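Local coordinates for enoyl-CoA hydratase, EchA12_1 (Mycobacterium marinum M, PDB 3QRE), which probably hydrates the double bond of enoyl-CoA thioesters in fatty acid metabolism, as a member of the enoyl-CoA hydratase/isomerase (crotonase) family, at residues R68-P73 against T127-P132; I75-L80 against D231-C236. All coordinates share one frame; numbering follows the deposited sequence.

Interaction 1. Residues R68-P73 against T127-P132; sequences RAEADP and TMLRKP
Lys131 and Arg130 reach from a loop to backbone carbonyls at the C-terminal end of helix 56-71, while Glu70 reaches back to the loop. In one kind of hydrogen bond, basic side chains donate to helix-end carbonyls. Lys131 runs out straight beyond CG, and its NZ binds Ala69 O at 3.1 Å, in the carbonyl plane. The link from NZ to Glu70 O is weak. The strongest partner of NZ is Ile75 O, beyond the helix. Arg130 NH2 gives Glu70 O a firmer bond of 2.9 Å, from above the carbonyl plane. A water bridges Glu70 O, Arg130 NH1 and Lys131 NZ. In the second kind, Glu70 OE2 takes the backbone N-H of Arg130 at 2.7 Å through its syn lone pair.

The Glu70 carboxylate stacks on the Arg130 guanidinium, planes 30° apart, in a long salt bridge of 3.7 Å from OE2 to NE. Over the guanidinium face, OE2 pairs by charge and no N-H points at it.

Van der Waals contact is slight: Leu129 CD2 lies 3.9 Å from Glu70 CD, and Lys131 CG 3.4 Å from Glu70 OE1. Two positive groups at carbonyls of a helix C-terminus should interact favourably with its dipole.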
ATOM      1  N   ARG A  68      -1.136 -27.516  18.082  1.00 41.02           N
ATOM      2  CA  ARG A  68      -0.359 -27.782  19.293  1.00 41.94           C
ATOM      3  C   ARG A  68       0.274 -26.517  19.897  1.00 40.63           C
ATOM      4  O   ARG A  68       0.154 -26.271  21.101  1.00 41.55           O
ATOM      5  CB  ARG A  68       0.681 -28.879  19.025  1.00 42.53           C
ATOM      6  CG  ARG A  68       1.580 -29.185  20.199  1.00 44.91           C
ATOM      7  CD  ARG A  68       2.610 -30.230  19.800  1.00 49.17           C
ATOM      8  NE  ARG A  68       3.624 -30.440  20.836  1.00 53.47           N
ATOM      9  CZ  ARG A  68       4.677 -31.249  20.693  1.00 55.28           C
ATOM     10  NH1 ARG A  68       4.861 -31.912  19.550  1.00 54.68           N
ATOM     11  NH2 ARG A  68       5.549 -31.388  21.686  1.00 53.78           N
ATOM     12  N   ALA A  69       0.939 -25.717  19.068  1.00 39.20           N
ATOM     13  CA  ALA A  69       1.440 -24.399  19.501  1.00 37.77           C
ATOM     14  C   ALA A  69       0.320 -23.511  20.058  1.00 37.49           C
ATOM     15  O   ALA A  69       0.473 -22.893  21.110  1.00 37.23           O
ATOM     16  CB  ALA A  69       2.127 -23.714  18.355  1.00 36.60           C
ATOM     17  N   GLU A  70      -0.796 -23.447  19.326  1.00 37.74           N
ATOM     18  CA  GLU A  70      -1.958 -22.645  19.691  1.00 38.49           C
ATOM     19  C   GLU A  70      -2.546 -23.065  21.041  1.00 39.94           C
ATOM     20  O   GLU A  70      -2.892 -22.199  21.852  1.00 40.36           O
ATOM     21  CB  GLU A  70      -3.003 -22.662  18.557  1.00 38.17           C
ATOM     22  CG  GLU A  70      -4.191 -21.730  18.715  1.00 37.13           C
ATOM     23  CD  GLU A  70      -3.879 -20.222  18.531  1.00 36.29           C
ATOM     24  OE1 GLU A  70      -2.692 -19.823  18.408  1.00 31.44           O
ATOM     25  OE2 GLU A  70      -4.864 -19.436  18.515  1.00 34.71           O
ATOM     26  N   ALA A  71      -2.587 -24.373  21.313  1.00 40.87           N
ATOM     27  CA  ALA A  71      -3.158 -24.898  22.569  1.00 42.31           C
ATOM     28  C   ALA A  71      -2.227 -24.849  23.786  1.00 43.12           C
ATOM     29  O   ALA A  71      -2.699 -24.914  24.924  1.00 44.39           O
ATOM     30  CB  ALA A  71      -3.696 -26.329  22.372  1.00 42.87           C
ATOM     31  N   ASP A  72      -0.921 -24.730  23.554  1.00 42.93           N
ATOM     32  CA  ASP A  72       0.066 -24.754  24.630  1.00 43.55           C
ATOM     33  C   ASP A  72       0.289 -23.352  25.194  1.00 43.56           C
ATOM     34  O   ASP A  72       0.901 -22.525  24.518  1.00 43.72           O
ATOM     35  CB  ASP A  72       1.389 -25.317  24.104  1.00 43.39           C
ATOM     36  CG  ASP A  72       2.429 -25.547  25.202  1.00 45.78           C
ATOM     37  OD1 ASP A  72       2.277 -25.048  26.345  1.00 47.93           O
ATOM     38  OD2 ASP A  72       3.435 -26.235  24.905  1.00 48.75           O
ATOM     39  N   PRO A  73      -0.163 -23.090  26.450  1.00 43.74           N
ATOM     40  CA  PRO A  73      -0.002 -21.756  27.040  1.00 43.11           C
ATOM     41  C   PRO A  73       1.460 -21.367  27.309  1.00 42.51           C
ATOM     42  O   PRO A  73       1.754 -20.188  27.542  1.00 41.65           O
ATOM     43  CB  PRO A  73      -0.834 -21.815  28.333  1.00 43.97           C
ATOM     44  CG  PRO A  73      -0.997 -23.254  28.654  1.00 44.97           C
ATOM     45  CD  PRO A  73      -0.814 -24.041  27.379  1.00 44.97           C
ATOM     46  N   THR A 127      -4.270 -16.387  10.006  1.00 27.40           N
ATOM     47  CA  THR A 127      -4.635 -15.029  10.375  1.00 26.97           C
ATOM     48  C   THR A 127      -5.635 -14.977  11.516  1.00 27.93           C
ATOM     49  O   THR A 127      -5.837 -13.926  12.096  1.00 28.71           O
ATOM     50  CB  THR A 127      -5.208 -14.192   9.193  1.00 27.18           C
ATOM     51  OG1 THR A 127      -6.570 -14.563   8.944  1.00 26.42           O
ATOM     52  CG2 THR A 127      -4.369 -14.328   7.909  1.00 24.33           C
ATOM     53  N   MET A 128      -6.272 -16.092  11.850  1.00 28.64           N
ATOM     54  CA  MET A 128      -7.310 -16.073  12.898  1.00 29.41           C
ATOM     55  C   MET A 128      -6.818 -16.691  14.206  1.00 29.09           C
ATOM     56  O   MET A 128      -7.597 -16.888  15.137  1.00 29.81           O
ATOM     57  CB  MET A 128      -8.577 -16.779  12.394  1.00 30.19           C
ATOM     58  CG  MET A 128      -9.171 -16.071  11.175  1.00 32.66           C
ATOM     59  SD  MET A 128     -10.706 -16.758  10.510  1.00 37.12           S
ATOM     60  CE  MET A 128     -10.232 -18.355   9.850  1.00 36.72           C
ATOM     61  N   LEU A 129      -5.526 -17.019  14.260  1.00 28.22           N
ATOM     62  CA  LEU A 129      -4.929 -17.550  15.468  1.00 28.07           C
ATOM     63  C   LEU A 129      -4.798 -16.425  16.489  1.00 28.67           C
ATOM     64  O   LEU A 129      -4.686 -15.248  16.129  1.00 27.71           O
ATOM     65  CB  LEU A 129      -3.533 -18.150  15.197  1.00 27.29           C
ATOM     66  CG  LEU A 129      -3.392 -19.362  14.260  1.00 25.74           C
ATOM     67  CD1 LEU A 129      -1.946 -19.771  14.116  1.00 20.21           C
ATOM     68  CD2 LEU A 129      -4.288 -20.561  14.708  1.00 24.81           C
ATOM     69  N   ARG A 130      -4.812 -16.808  17.760  1.00 28.88           N
ATOM     70  CA  ARG A 130      -4.452 -15.922  18.847  1.00 28.84           C
ATOM     71  C   ARG A 130      -2.961 -15.545  18.848  1.00 28.36           C
ATOM     72  O   ARG A 130      -2.572 -14.562  19.476  1.00 28.92           O
ATOM     73  CB  ARG A 130      -4.815 -16.594  20.179  1.00 29.18           C
ATOM     74  CG  ARG A 130      -6.323 -16.569  20.526  1.00 31.38           C
ATOM     75  CD  ARG A 130      -6.616 -17.262  21.895  1.00 31.76           C
ATOM     76  NE  ARG A 130      -6.488 -18.718  21.802  1.00 34.26           N
ATOM     77  CZ  ARG A 130      -5.412 -19.421  22.188  1.00 37.87           C
ATOM     78  NH1 ARG A 130      -4.342 -18.811  22.722  1.00 36.25           N
ATOM     79  NH2 ARG A 130      -5.405 -20.748  22.056  1.00 36.62           N
ATOM     80  N   LYS A 131      -2.126 -16.322  18.168  1.00 27.74           N
ATOM     81  CA  LYS A 131      -0.666 -16.138  18.266  1.00 28.09           C
ATOM     82  C   LYS A 131      -0.035 -15.783  16.924  1.00 27.52           C
ATOM     83  O   LYS A 131      -0.470 -16.279  15.901  1.00 27.74           O
ATOM     84  CB  LYS A 131       0.001 -17.423  18.829  1.00 28.09           C
ATOM     85  CG  LYS A 131      -0.552 -17.811  20.188  1.00 28.26           C
ATOM     86  CD  LYS A 131      -0.026 -19.136  20.741  1.00 28.76           C
ATOM     87  CE  LYS A 131      -0.658 -19.310  22.148  1.00 29.12           C
ATOM     88  NZ  LYS A 131      -0.132 -20.473  22.952  1.00 30.02           N
ATOM     89  N   PRO A 132       1.018 -14.957  16.931  1.00 27.99           N
ATOM     90  CA  PRO A 132       1.682 -14.552  15.699  1.00 27.46           C
ATOM     91  C   PRO A 132       2.459 -15.704  15.062  1.00 27.91           C
ATOM     92  O   PRO A 132       2.971 -16.585  15.777  1.00 27.56           O
ATOM     93  CB  PRO A 132       2.673 -13.464  16.162  1.00 27.53           C
ATOM     94  CG  PRO A 132       2.361 -13.222  17.637  1.00 28.29           C
ATOM     95  CD  PRO A 132       1.737 -14.471  18.125  1.00 28.63           C
TER
HETATM   96  O   HOH W   1      -2.349 -20.642  24.495  1.00 26.66           O

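Interaction 2. Residues I75-L80 against D231-C236; sequences IRVIVL and DIARYC
Arg76 and Val77 meet Ile232, Ala233 and Cys236 where the residue before strand 77-82 and the first residue of the strand pack against the end of helix 221-235. This is a strand-against-helix contact in the crotonase fold, and the strand is an inner one of the mixed six-stranded sheet.

The polar part belongs to Arg76. Its NH2 donates to Cys236 O at 2.7 Å, with an N-H...O angle of 160°. The oxygen sits at the guanidinium edge, in its plane, but the nitrogen stands above the carbonyl plane. NH1 makes two weak bonds, to Ala233 O at 2.8 Å and to Cys236 O. Both acceptors are carbonyls at the helix C-terminus, so the positive charge probably suits the helix dipole. Bends at chi2 and chi3 (-32°) fold the chain back to bring the guanidinium to them. Ala233 lies over one face of this group.

The apolar part lies beside it. Val77 CG2 meets Ile232 CG1 at 3.8 Å, and the two side chains cross at about a right angle. Ile232 CG1 sits between its backbone N and carbonyl carbon (chi1 85°), which turns this branch and CD1 to the valine.

Further out, backbone hydrogen bonds to Gly39 and Ala41 fix Val77 in the sheet. Met241 of helix 238-249 touches Arg76, Ile232 and Cys236. Leu196 of a second subunit packs on Cys236, and Ser197 of that subunit packs on Ile232, so the helix end also faces the subunit interface. Across the junction of the polar and apolar parts, Ala233 CB touches both partners, at 3.9 Å from Arg76 CB and 3.9 Å from Val77 CG2.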
ATOM      1  N   ILE A  75       3.581 -21.641  24.872  1.00 39.56           N
ATOM      2  CA  ILE A  75       3.983 -21.109  23.563  1.00 38.03           C
ATOM      3  C   ILE A  75       3.419 -19.703  23.341  1.00 37.56           C
ATOM      4  O   ILE A  75       2.207 -19.478  23.402  1.00 37.12           O
ATOM      5  CB  ILE A  75       3.561 -22.023  22.375  1.00 37.91           C
ATOM      6  CG1 ILE A  75       4.237 -23.408  22.459  1.00 38.48           C
ATOM      7  CG2 ILE A  75       3.865 -21.335  21.010  1.00 35.48           C
ATOM      8  CD1 ILE A  75       5.805 -23.390  22.407  1.00 35.60           C
ATOM      9  N   ARG A  76       4.326 -18.772  23.080  1.00 37.32           N
ATOM     10  CA  ARG A  76       3.985 -17.380  22.832  1.00 37.42           C
ATOM     11  C   ARG A  76       3.968 -17.021  21.343  1.00 36.81           C
ATOM     12  O   ARG A  76       3.088 -16.284  20.889  1.00 37.01           O
ATOM     13  CB  ARG A  76       4.971 -16.477  23.561  1.00 37.86           C
ATOM     14  CG  ARG A  76       5.037 -16.718  25.088  1.00 39.66           C
ATOM     15  CD  ARG A  76       3.760 -16.242  25.729  1.00 42.03           C
ATOM     16  NE  ARG A  76       3.233 -15.097  24.971  1.00 43.43           N
ATOM     17  CZ  ARG A  76       3.653 -13.833  25.098  1.00 44.44           C
ATOM     18  NH1 ARG A  76       4.606 -13.518  25.977  1.00 44.25           N
ATOM     19  NH2 ARG A  76       3.111 -12.879  24.336  1.00 43.75           N
ATOM     20  N   VAL A  77       4.948 -17.517  20.592  1.00 35.94           N
ATOM     21  CA  VAL A  77       5.092 -17.156  19.184  1.00 34.68           C
ATOM     22  C   VAL A  77       5.464 -18.401  18.371  1.00 34.44           C
ATOM     23  O   VAL A  77       6.133 -19.327  18.887  1.00 33.99           O
ATOM     24  CB  VAL A  77       6.153 -16.048  18.984  1.00 34.56           C
ATOM     25  CG1 VAL A  77       6.159 -15.542  17.542  1.00 34.29           C
ATOM     26  CG2 VAL A  77       5.906 -14.885  19.923  1.00 34.39           C
ATOM     27  N   ILE A  78       5.029 -18.406  17.112  1.00 33.21           N
ATOM     28  CA  ILE A  78       5.303 -19.490  16.169  1.00 33.74           C
ATOM     29  C   ILE A  78       6.264 -19.042  15.064  1.00 33.07           C
ATOM     30  O   ILE A  78       6.089 -17.975  14.466  1.00 32.58           O
ATOM     31  CB  ILE A  78       4.002 -20.008  15.495  1.00 33.46           C
ATOM     32  CG1 ILE A  78       3.009 -20.544  16.540  1.00 34.60           C
ATOM     33  CG2 ILE A  78       4.331 -21.080  14.449  1.00 34.81           C
ATOM     34  CD1 ILE A  78       1.553 -20.731  16.011  1.00 35.74           C
ATOM     35  N   VAL A  79       7.281 -19.855  14.798  1.00 33.27           N
ATOM     36  CA  VAL A  79       8.171 -19.626  13.643  1.00 32.64           C
ATOM     37  C   VAL A  79       7.965 -20.763  12.644  1.00 32.35           C
ATOM     38  O   VAL A  79       7.942 -21.933  13.026  1.00 32.42           O
ATOM     39  CB  VAL A  79       9.660 -19.426  14.059  1.00 33.24           C
ATOM     40  CG1 VAL A  79      10.595 -19.456  12.866  1.00 32.52           C
ATOM     41  CG2 VAL A  79       9.816 -18.075  14.761  1.00 33.73           C
ATOM     42  N   LEU A  80       7.762 -20.393  11.379  1.00 31.67           N
ATOM     43  CA  LEU A  80       7.511 -21.331  10.294  1.00 31.32           C
ATOM     44  C   LEU A  80       8.641 -21.277   9.242  1.00 31.33           C
ATOM     45  O   LEU A  80       8.980 -20.208   8.745  1.00 30.04           O
ATOM     46  CB  LEU A  80       6.142 -21.036   9.650  1.00 31.10           C
ATOM     47  CG  LEU A  80       5.686 -21.908   8.460  1.00 31.77           C
ATOM     48  CD1 LEU A  80       5.479 -23.357   8.947  1.00 31.15           C
ATOM     49  CD2 LEU A  80       4.403 -21.353   7.724  1.00 29.17           C
ATOM     50  N   ASP A 231      11.849 -11.414  20.976  1.00 44.40           N
ATOM     51  CA  ASP A 231      11.669  -9.973  21.186  1.00 44.77           C
ATOM     52  C   ASP A 231      10.192  -9.616  21.369  1.00 43.99           C
ATOM     53  O   ASP A 231       9.845  -8.987  22.373  1.00 44.79           O
ATOM     54  CB  ASP A 231      12.273  -9.141  20.042  1.00 45.03           C
ATOM     55  CG  ASP A 231      13.732  -8.751  20.289  1.00 49.05           C
ATOM     56  OD1 ASP A 231      14.438  -9.390  21.120  1.00 51.51           O
ATOM     57  OD2 ASP A 231      14.186  -7.785  19.639  1.00 51.75           O
ATOM     58  N   ILE A 232       9.321 -10.031  20.434  1.00 41.74           N
ATOM     59  CA  ILE A 232       7.888  -9.724  20.561  1.00 40.42           C
ATOM     60  C   ILE A 232       7.221 -10.463  21.722  1.00 40.00           C
ATOM     61  O   ILE A 232       6.312  -9.928  22.372  1.00 39.66           O
ATOM     62  CB  ILE A 232       7.075  -9.852  19.201  1.00 39.74           C
ATOM     63  CG1 ILE A 232       6.614 -11.276  18.935  1.00 38.59           C
ATOM     64  CG2 ILE A 232       7.875  -9.300  18.010  1.00 39.26           C
ATOM     65  CD1 ILE A 232       5.949 -11.429  17.575  1.00 42.26           C
ATOM     66  N   ALA A 233       7.698 -11.674  21.998  1.00 39.54           N
ATOM     67  CA  ALA A 233       7.224 -12.450  23.130  1.00 40.12           C
ATOM     68  C   ALA A 233       7.499 -11.738  24.459  1.00 41.48           C
ATOM     69  O   ALA A 233       6.678 -11.799  25.387  1.00 42.15           O
ATOM     70  CB  ALA A 233       7.845 -13.830  23.134  1.00 40.40           C
ATOM     71  N   ARG A 234       8.627 -11.047  24.557  1.00 41.73           N
ATOM     72  CA  ARG A 234       8.878 -10.272  25.757  1.00 42.85           C
ATOM     73  C   ARG A 234       8.020  -9.003  25.754  1.00 42.57           C
ATOM     74  O   ARG A 234       7.415  -8.662  26.778  1.00 43.46           O
ATOM     75  CB  ARG A 234      10.375  -9.957  25.930  1.00 43.96           C
ATOM     76  N   TYR A 235       7.930  -8.324  24.610  1.00 41.45           N
ATOM     77  CA  TYR A 235       7.240  -7.036  24.572  1.00 40.78           C
ATOM     78  C   TYR A 235       5.709  -7.066  24.780  1.00 40.28           C
ATOM     79  O   TYR A 235       5.171  -6.214  25.484  1.00 39.72           O
ATOM     80  CB  TYR A 235       7.611  -6.207  23.335  1.00 40.29           C
ATOM     81  CG  TYR A 235       6.699  -4.995  23.158  1.00 40.09           C
ATOM     82  CD1 TYR A 235       6.855  -3.836  23.943  1.00 40.35           C
ATOM     83  CD2 TYR A 235       5.643  -5.030  22.232  1.00 37.89           C
ATOM     84  CE1 TYR A 235       5.980  -2.729  23.778  1.00 40.45           C
ATOM     85  CE2 TYR A 235       4.778  -3.957  22.068  1.00 37.15           C
ATOM     86  CZ  TYR A 235       4.940  -2.813  22.834  1.00 39.58           C
ATOM     87  OH  TYR A 235       4.053  -1.777  22.628  1.00 40.03           O
ATOM     88  N   CYS A 236       5.032  -8.053  24.191  1.00 39.55           N
ATOM     89  CA  CYS A 236       3.566  -8.176  24.235  1.00 39.19           C
ATOM     90  C   CYS A 236       3.114  -9.289  25.136  1.00 39.43           C
ATOM     91  O   CYS A 236       3.696 -10.384  25.108  1.00 40.04           O
ATOM     92  CB  CYS A 236       3.075  -8.594  22.863  1.00 38.92           C
ATOM     93  SG  CYS A 236       2.367  -7.357  21.865  1.00 39.32           S
TER

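Overall arrangement
From the N terminus, the chain runs down helix 56-71 into 68-73, turns, and enters strand 77-82 through 75-80. Interaction 1 closes a loop of 53 intervening residues when 127-132 returns to the helix end. Part of that loop, 92-120, is not modelled. Interaction 2 closes a longer loop of 150 residues, when 231-236 comes back to the strand. The segments alternate, so the two loops cross. A probable backbone hydrogen bond from Ile78 N to Pro132 O joins them directly, alongside the lysine bond to Ile75. Interaction 1 ties the end of helix 56-71 to the loop entering strand 133-137, and interaction 2 ties the start of strand 77-82 to helix 221-235.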